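Side-chain contacts in cAMP factor (Mobiluncus curtisii, PDB 6JLC), which is a bacterial toxin of the CAMP factor family, a pore-forming factor that probably permeabilises host membranes in the haemolytic CAMP reaction: residues K160-T165 with A211-A216; V193-K198 with A204-A209. All coordinates share one frame; numbering follows the deposited sequence.

In the fold
The chain first lays down five helices, from helix 8-31 to helix 121-139, and both contacts belong to the three that follow, helices 152-173, 179-197 and 203-222. Contact 1 is the longer-range one: it brings 160-165 on the first of the three against 211-216 on the last, closing a loop of 45 mostly helical residues. Contact 2 lies wholly within that loop and closes a short turn, pairing 193-198 with 204-209. The two are thus nested and share helix 203-222. Their centres lie about 11 Å apart, and they meet directly where Ile162 CD1 packs on Val193 and Trp196, so together they join all three C-terminal helices into one bundle.

Contact 1 (K160-T165 with A211-A216); sequences KAIWNT and AKLNTA
Leu213 of 211-216 plugs against Ala161, Ile162 and Thr165 of 160-165 in a buried van der Waals contact, with no hydrogen bond across it, within the C-terminal three-helix bundle. The two helix segments run nearly parallel, 12° apart, with axes 10.1 Å from each other at closest approach. Leucine suits the place because its forked end can bridge this gap and touch several residues at once. With CG anti to the backbone N (chi1 -154°), the side chain reaches across to the neighbouring helix. CD2 settles against Ala161 and Ile162, 3.9 Å from Ile162 CG1, the Leu213 and Ile162 side chains crossing at about a right angle; the small Ala161 lets CD2 come near the backbone, 3.8 Å from Ile162 CA. Leu213 CD1 packs on Thr165 CG2 at 4.0 Å, while CD2 also borders the Thr165 hydroxyl.

Thr165 uses its methyl and its hydroxyl differently: CG2 packs on Leu213, whereas OG1 turns back to donate a 2.7 Å hydrogen bond to Ala161 O, which also accepts from Thr165 N on the opposite face of the carbonyl plane. A buried hydroxyl is thereby satisfied within its own helix, while OG1 still rests 3.4 Å from Leu213 CG. Helix 179-197 completes the packing: Ile189 and Ala192 touch Leu213, and Ala192 also meets Ile162.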
loop_
_atom_site.group_PDB
_atom_site.type_symbol
_atom_site.label_atom_id
_atom_site.label_comp_id
_atom_site.label_asym_id
_atom_site.label_seq_id
_atom_site.Cartn_x
_atom_site.Cartn_y
_atom_site.Cartn_z
ATOM N N LYS A 160 -9.515 8.170 0.582
ATOM C CA LYS A 160 -9.468 8.091 -0.876
ATOM C C LYS A 160 -10.711 8.710 -1.507
ATOM O O LYS A 160 -10.614 9.437 -2.507
ATOM C CB LYS A 160 -9.307 6.636 -1.319
ATOM C CG LYS A 160 -8.694 6.483 -2.708
ATOM C CD LYS A 160 -8.122 5.086 -2.927
ATOM C CE LYS A 160 -6.879 4.854 -2.070
ATOM N NZ LYS A 160 -6.796 3.453 -1.572
ATOM N N ALA A 161 -11.890 8.434 -0.939
ATOM C CA ALA A 161 -13.121 9.025 -1.456
ATOM C C ALA A 161 -13.118 10.542 -1.297
ATOM O O ALA A 161 -13.565 11.267 -2.192
ATOM C CB ALA A 161 -14.341 8.405 -0.757
ATOM N N ILE A 162 -12.604 11.044 -0.165
ATOM C CA ILE A 162 -12.510 12.490 0.019
ATOM C C ILE A 162 -11.628 13.097 -1.061
ATOM O O ILE A 162 -11.990 14.086 -1.711
ATOM C CB ILE A 162 -11.970 12.818 1.429
ATOM C CG1 ILE A 162 -12.981 12.380 2.502
ATOM C CG2 ILE A 162 -11.591 14.311 1.553
ATOM C CD1 ILE A 162 -12.419 12.421 3.922
ATOM N N TRP A 163 -10.447 12.517 -1.267
ATOM C CA TRP A 163 -9.532 13.084 -2.251
ATOM C C TRP A 163 -10.081 12.931 -3.661
ATOM O O TRP A 163 -10.005 13.869 -4.461
ATOM C CB TRP A 163 -8.158 12.437 -2.119
ATOM C CG TRP A 163 -7.372 13.075 -1.048
ATOM C CD1 TRP A 163 -7.063 12.547 0.174
ATOM C CD2 TRP A 163 -6.811 14.393 -1.074
ATOM N NE1 TRP A 163 -6.330 13.453 0.905
ATOM C CE2 TRP A 163 -6.161 14.594 0.160
ATOM C CE3 TRP A 163 -6.790 15.421 -2.029
ATOM C CZ2 TRP A 163 -5.491 15.785 0.469
ATOM C CZ3 TRP A 163 -6.127 16.607 -1.719
ATOM C CH2 TRP A 163 -5.487 16.774 -0.482
ATOM N N ASN A 164 -10.658 11.763 -3.973
ATOM C CA ASN A 164 -11.312 11.586 -5.265
ATOM C C ASN A 164 -12.365 12.654 -5.494
ATOM O O ASN A 164 -12.518 13.157 -6.619
ATOM C CB ASN A 164 -11.965 10.205 -5.368
ATOM C CG ASN A 164 -10.974 9.103 -5.648
ATOM O OD1 ASN A 164 -9.856 9.356 -6.100
ATOM N ND2 ASN A 164 -11.385 7.862 -5.393
ATOM N N THR A 165 -13.117 13.014 -4.443
ATOM C CA THR A 165 -14.183 14.000 -4.614
ATOM C C THR A 165 -13.607 15.391 -4.807
ATOM O O THR A 165 -14.122 16.174 -5.613
ATOM C CB THR A 165 -15.141 13.966 -3.418
ATOM O OG1 THR A 165 -15.631 12.632 -3.247
ATOM C CG2 THR A 165 -16.314 14.908 -3.626
ATOM N N ALA A 211 -20.701 6.879 1.156
ATOM C CA ALA A 211 -21.920 6.864 0.348
ATOM C C ALA A 211 -22.527 8.257 0.215
ATOM O O ALA A 211 -22.967 8.642 -0.878
ATOM C CB ALA A 211 -22.936 5.882 0.939
ATOM N N LYS A 212 -22.540 9.042 1.302
ATOM C CA LYS A 212 -23.102 10.398 1.221
ATOM C C LYS A 212 -22.274 11.285 0.299
ATOM O O LYS A 212 -22.817 12.144 -0.416
ATOM C CB LYS A 212 -23.173 11.045 2.606
ATOM C CG LYS A 212 -24.095 10.372 3.610
ATOM C CD LYS A 212 -24.003 11.087 4.965
ATOM C CE LYS A 212 -24.116 10.114 6.139
ATOM N NZ LYS A 212 -22.916 10.163 7.036
ATOM N N LEU A 213 -20.956 11.095 0.310
ATOM C CA LEU A 213 -20.068 11.880 -0.541
ATOM C C LEU A 213 -20.309 11.570 -2.013
ATOM O O LEU A 213 -20.354 12.482 -2.848
ATOM C CB LEU A 213 -18.620 11.590 -0.150
ATOM C CG LEU A 213 -17.506 12.598 -0.385
ATOM C CD1 LEU A 213 -17.932 14.025 -0.024
ATOM C CD2 LEU A 213 -16.301 12.141 0.413
ATOM N N ASN A 214 -20.483 10.292 -2.350
ATOM C CA ASN A 214 -20.770 9.937 -3.738
ATOM C C ASN A 214 -22.101 10.524 -4.195
ATOM O O ASN A 214 -22.216 11.020 -5.323
ATOM C CB ASN A 214 -20.742 8.417 -3.901
ATOM C CG ASN A 214 -19.352 7.844 -3.690
ATOM O OD1 ASN A 214 -18.350 8.520 -3.931
ATOM N ND2 ASN A 214 -19.280 6.592 -3.249
ATOM N N THR A 215 -23.109 10.508 -3.318
ATOM C CA THR A 215 -24.398 11.101 -3.656
ATOM C C THR A 215 -24.291 12.609 -3.809
ATOM O O THR A 215 -24.916 13.195 -4.705
ATOM C CB THR A 215 -25.430 10.739 -2.589
ATOM O OG1 THR A 215 -25.599 9.314 -2.570
ATOM C CG2 THR A 215 -26.782 11.404 -2.890
ATOM N N ALA A 216 -23.500 13.260 -2.948
ATOM C CA ALA A 216 -23.316 14.705 -3.062
ATOM C C ALA A 216 -22.604 15.075 -4.358
ATOM O O ALA A 216 -22.957 16.071 -5.001
ATOM C CB ALA A 216 -22.540 15.228 -1.855
#

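Contact 2 (V193-K198 with A204-A209); sequences VRVWFK and AECDAA
Lys198 and Glu205 form a salt bridge across the turn between two helices, with Lys198 NZ donating a hydrogen bond of 2.9 Å to Glu205 OE2. The ammonium group comes to the syn lone pair of OE2, on the side of the other carboxylate oxygen, and the two side chains cross at about a right angle. Lysine has the length and flexibility this needs: its chain bends at chi2 and chi3, bringing CE as well as NZ beside the acid, with Lys198 CE 3.3 Å from Glu205 OE2. Glu205, by contrast, is extended beyond CG. Its other oxygen, OE1, accepts a hydrogen bond from Thr202 N, so the carboxylate is held at both oxygens, by Lys198 and by the backbone just before helix 203-222.

Further in from the charged pair, Val195 is the centre of the packing. Its CG1, anti to the backbone N (chi1 178°), lies over the backbone of the facing helix, 3.6 Å from Glu205 O, and also approaches Cys206, with SG 4.3 Å away. The second branch, CG2, points to the next turn and meets Ala209 CB at 4.1 Å. A compact branched residue fits here because small partners, Cys206 and Ala209, allow Val195 and Cys206 to come within 6.5 Å between their CA atoms. Cys206 also touches Ala150 and Lys155. The same lysine hydrogen-bonds through NZ to Trp196 O and Lys198 O, gripping the C-terminal end of helix 179-197 from helix 152-173.

Helix segments 193-197 and 204-209 run nearly antiparallel, at 158°; the first helix ends at Phe197, and Lys198 turns the chain out of helical geometry. The arrangement is an antiparallel helical hairpin, its short connection spanned by the Lys198-Glu205 salt bridge at the closed end between helices 179-197 and 203-222.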
loop_
_atom_site.group_PDB
_atom_site.type_symbol
_atom_site.label_atom_id
_atom_site.label_comp_id
_atom_site.label_asym_id
_atom_site.label_seq_id
_atom_site.Cartn_x
_atom_site.Cartn_y
_atom_site.Cartn_z
ATOM N N VAL A 193 -14.809 14.719 6.014
ATOM C CA VAL A 193 -13.530 14.971 6.669
ATOM C C VAL A 193 -13.665 14.776 8.175
ATOM O O VAL A 193 -12.776 14.206 8.823
ATOM C CB VAL A 193 -13.011 16.383 6.319
ATOM C CG1 VAL A 193 -11.846 16.806 7.239
ATOM C CG2 VAL A 193 -12.589 16.475 4.837
ATOM N N ARG A 194 -14.781 15.233 8.756
ATOM C CA ARG A 194 -14.950 15.137 10.207
ATOM C C ARG A 194 -14.996 13.681 10.655
ATOM O O ARG A 194 -14.315 13.287 11.612
ATOM C CB ARG A 194 -16.212 15.888 10.642
ATOM C CG ARG A 194 -16.053 17.384 10.516
ATOM C CD ARG A 194 -17.107 18.164 11.290
ATOM N NE ARG A 194 -16.933 19.596 11.068
ATOM C CZ ARG A 194 -15.985 20.340 11.638
ATOM N NH1 ARG A 194 -15.121 19.796 12.490
ATOM N NH2 ARG A 194 -15.902 21.634 11.360
ATOM N N VAL A 195 -15.769 12.858 9.939
ATOM C CA VAL A 195 -15.786 11.418 10.189
ATOM C C VAL A 195 -14.377 10.855 10.137
ATOM O O VAL A 195 -13.952 10.104 11.025
ATOM C CB VAL A 195 -16.708 10.710 9.179
ATOM C CG1 VAL A 195 -16.690 9.198 9.411
ATOM C CG2 VAL A 195 -18.119 11.239 9.287
ATOM N N TRP A 196 -13.613 11.238 9.103
ATOM C CA TRP A 196 -12.261 10.716 8.939
ATOM C C TRP A 196 -11.364 11.083 10.119
ATOM O O TRP A 196 -10.492 10.299 10.511
ATOM C CB TRP A 196 -11.661 11.237 7.638
ATOM C CG TRP A 196 -10.273 10.758 7.378
ATOM C CD1 TRP A 196 -9.901 9.552 6.852
ATOM C CD2 TRP A 196 -9.065 11.474 7.632
ATOM N NE1 TRP A 196 -8.532 9.484 6.755
ATOM C CE2 TRP A 196 -7.999 10.654 7.227
ATOM C CE3 TRP A 196 -8.785 12.737 8.153
ATOM C CZ2 TRP A 196 -6.671 11.050 7.339
ATOM C CZ3 TRP A 196 -7.470 13.127 8.262
ATOM C CH2 TRP A 196 -6.429 12.291 7.856
ATOM N N PHE A 197 -11.558 12.269 10.692
ATOM C CA PHE A 197 -10.723 12.691 11.807
ATOM C C PHE A 197 -11.177 12.110 13.140
ATOM O O PHE A 197 -10.378 12.076 14.084
ATOM C CB PHE A 197 -10.707 14.217 11.893
ATOM C CG PHE A 197 -9.512 14.853 11.224
ATOM C CD1 PHE A 197 -8.291 14.939 11.881
ATOM C CD2 PHE A 197 -9.606 15.355 9.929
ATOM C CE1 PHE A 197 -7.193 15.533 11.266
ATOM C CE2 PHE A 197 -8.518 15.958 9.318
ATOM C CZ PHE A 197 -7.306 16.036 9.982
ATOM N N LYS A 198 -12.430 11.657 13.240
ATOM C CA LYS A 198 -12.968 11.151 14.502
ATOM C C LYS A 198 -12.327 9.808 14.821
ATOM O O LYS A 198 -12.581 8.813 14.136
ATOM C CB LYS A 198 -14.488 11.030 14.425
ATOM C CG LYS A 198 -15.073 10.181 15.541
ATOM C CD LYS A 198 -16.428 10.655 15.999
ATOM C CE LYS A 198 -17.527 10.106 15.126
ATOM N NZ LYS A 198 -18.840 10.118 15.835
ATOM N N ALA A 204 -19.150 1.521 10.084
ATOM C CA ALA A 204 -20.401 1.970 9.480
ATOM C C ALA A 204 -20.406 3.476 9.252
ATOM O O ALA A 204 -20.946 3.955 8.246
ATOM C CB ALA A 204 -21.582 1.569 10.362
ATOM N N GLU A 205 -19.853 4.245 10.189
ATOM C CA GLU A 205 -19.814 5.692 9.995
ATOM C C GLU A 205 -18.938 6.059 8.800
ATOM O O GLU A 205 -19.242 7.004 8.066
ATOM C CB GLU A 205 -19.309 6.402 11.255
ATOM C CG GLU A 205 -20.287 6.445 12.431
ATOM C CD GLU A 205 -19.655 7.053 13.676
ATOM O OE1 GLU A 205 -18.805 6.390 14.308
ATOM O OE2 GLU A 205 -19.992 8.208 14.018
ATOM N N CYS A 206 -17.841 5.325 8.594
ATOM C CA CYS A 206 -16.979 5.602 7.448
ATOM C C CYS A 206 -17.671 5.220 6.142
ATOM O O CYS A 206 -17.657 5.996 5.176
ATOM C CB CYS A 206 -15.647 4.857 7.604
ATOM S SG CYS A 206 -14.639 5.456 8.985
ATOM N N ASP A 207 -18.287 4.028 6.097
ATOM C CA ASP A 207 -19.026 3.609 4.904
ATOM C C ASP A 207 -20.153 4.582 4.577
ATOM O O ASP A 207 -20.395 4.894 3.406
ATOM C CB ASP A 207 -19.610 2.204 5.091
ATOM C CG ASP A 207 -18.548 1.111 5.117
ATOM O OD1 ASP A 207 -17.430 1.334 4.600
ATOM O OD2 ASP A 207 -18.847 0.028 5.656
ATOM N N ALA A 208 -20.876 5.050 5.598
ATOM C CA ALA A 208 -21.950 6.013 5.354
ATOM C C ALA A 208 -21.405 7.331 4.815
ATOM O O ALA A 208 -22.020 7.948 3.935
ATOM C CB ALA A 208 -22.742 6.256 6.639
ATOM N N ALA A 209 -20.269 7.788 5.340
ATOM C CA ALA A 209 -19.672 9.023 4.839
ATOM C C ALA A 209 -19.280 8.889 3.371
ATOM O O ALA A 209 -19.481 9.820 2.578
ATOM C CB ALA A 209 -18.459 9.404 5.684
#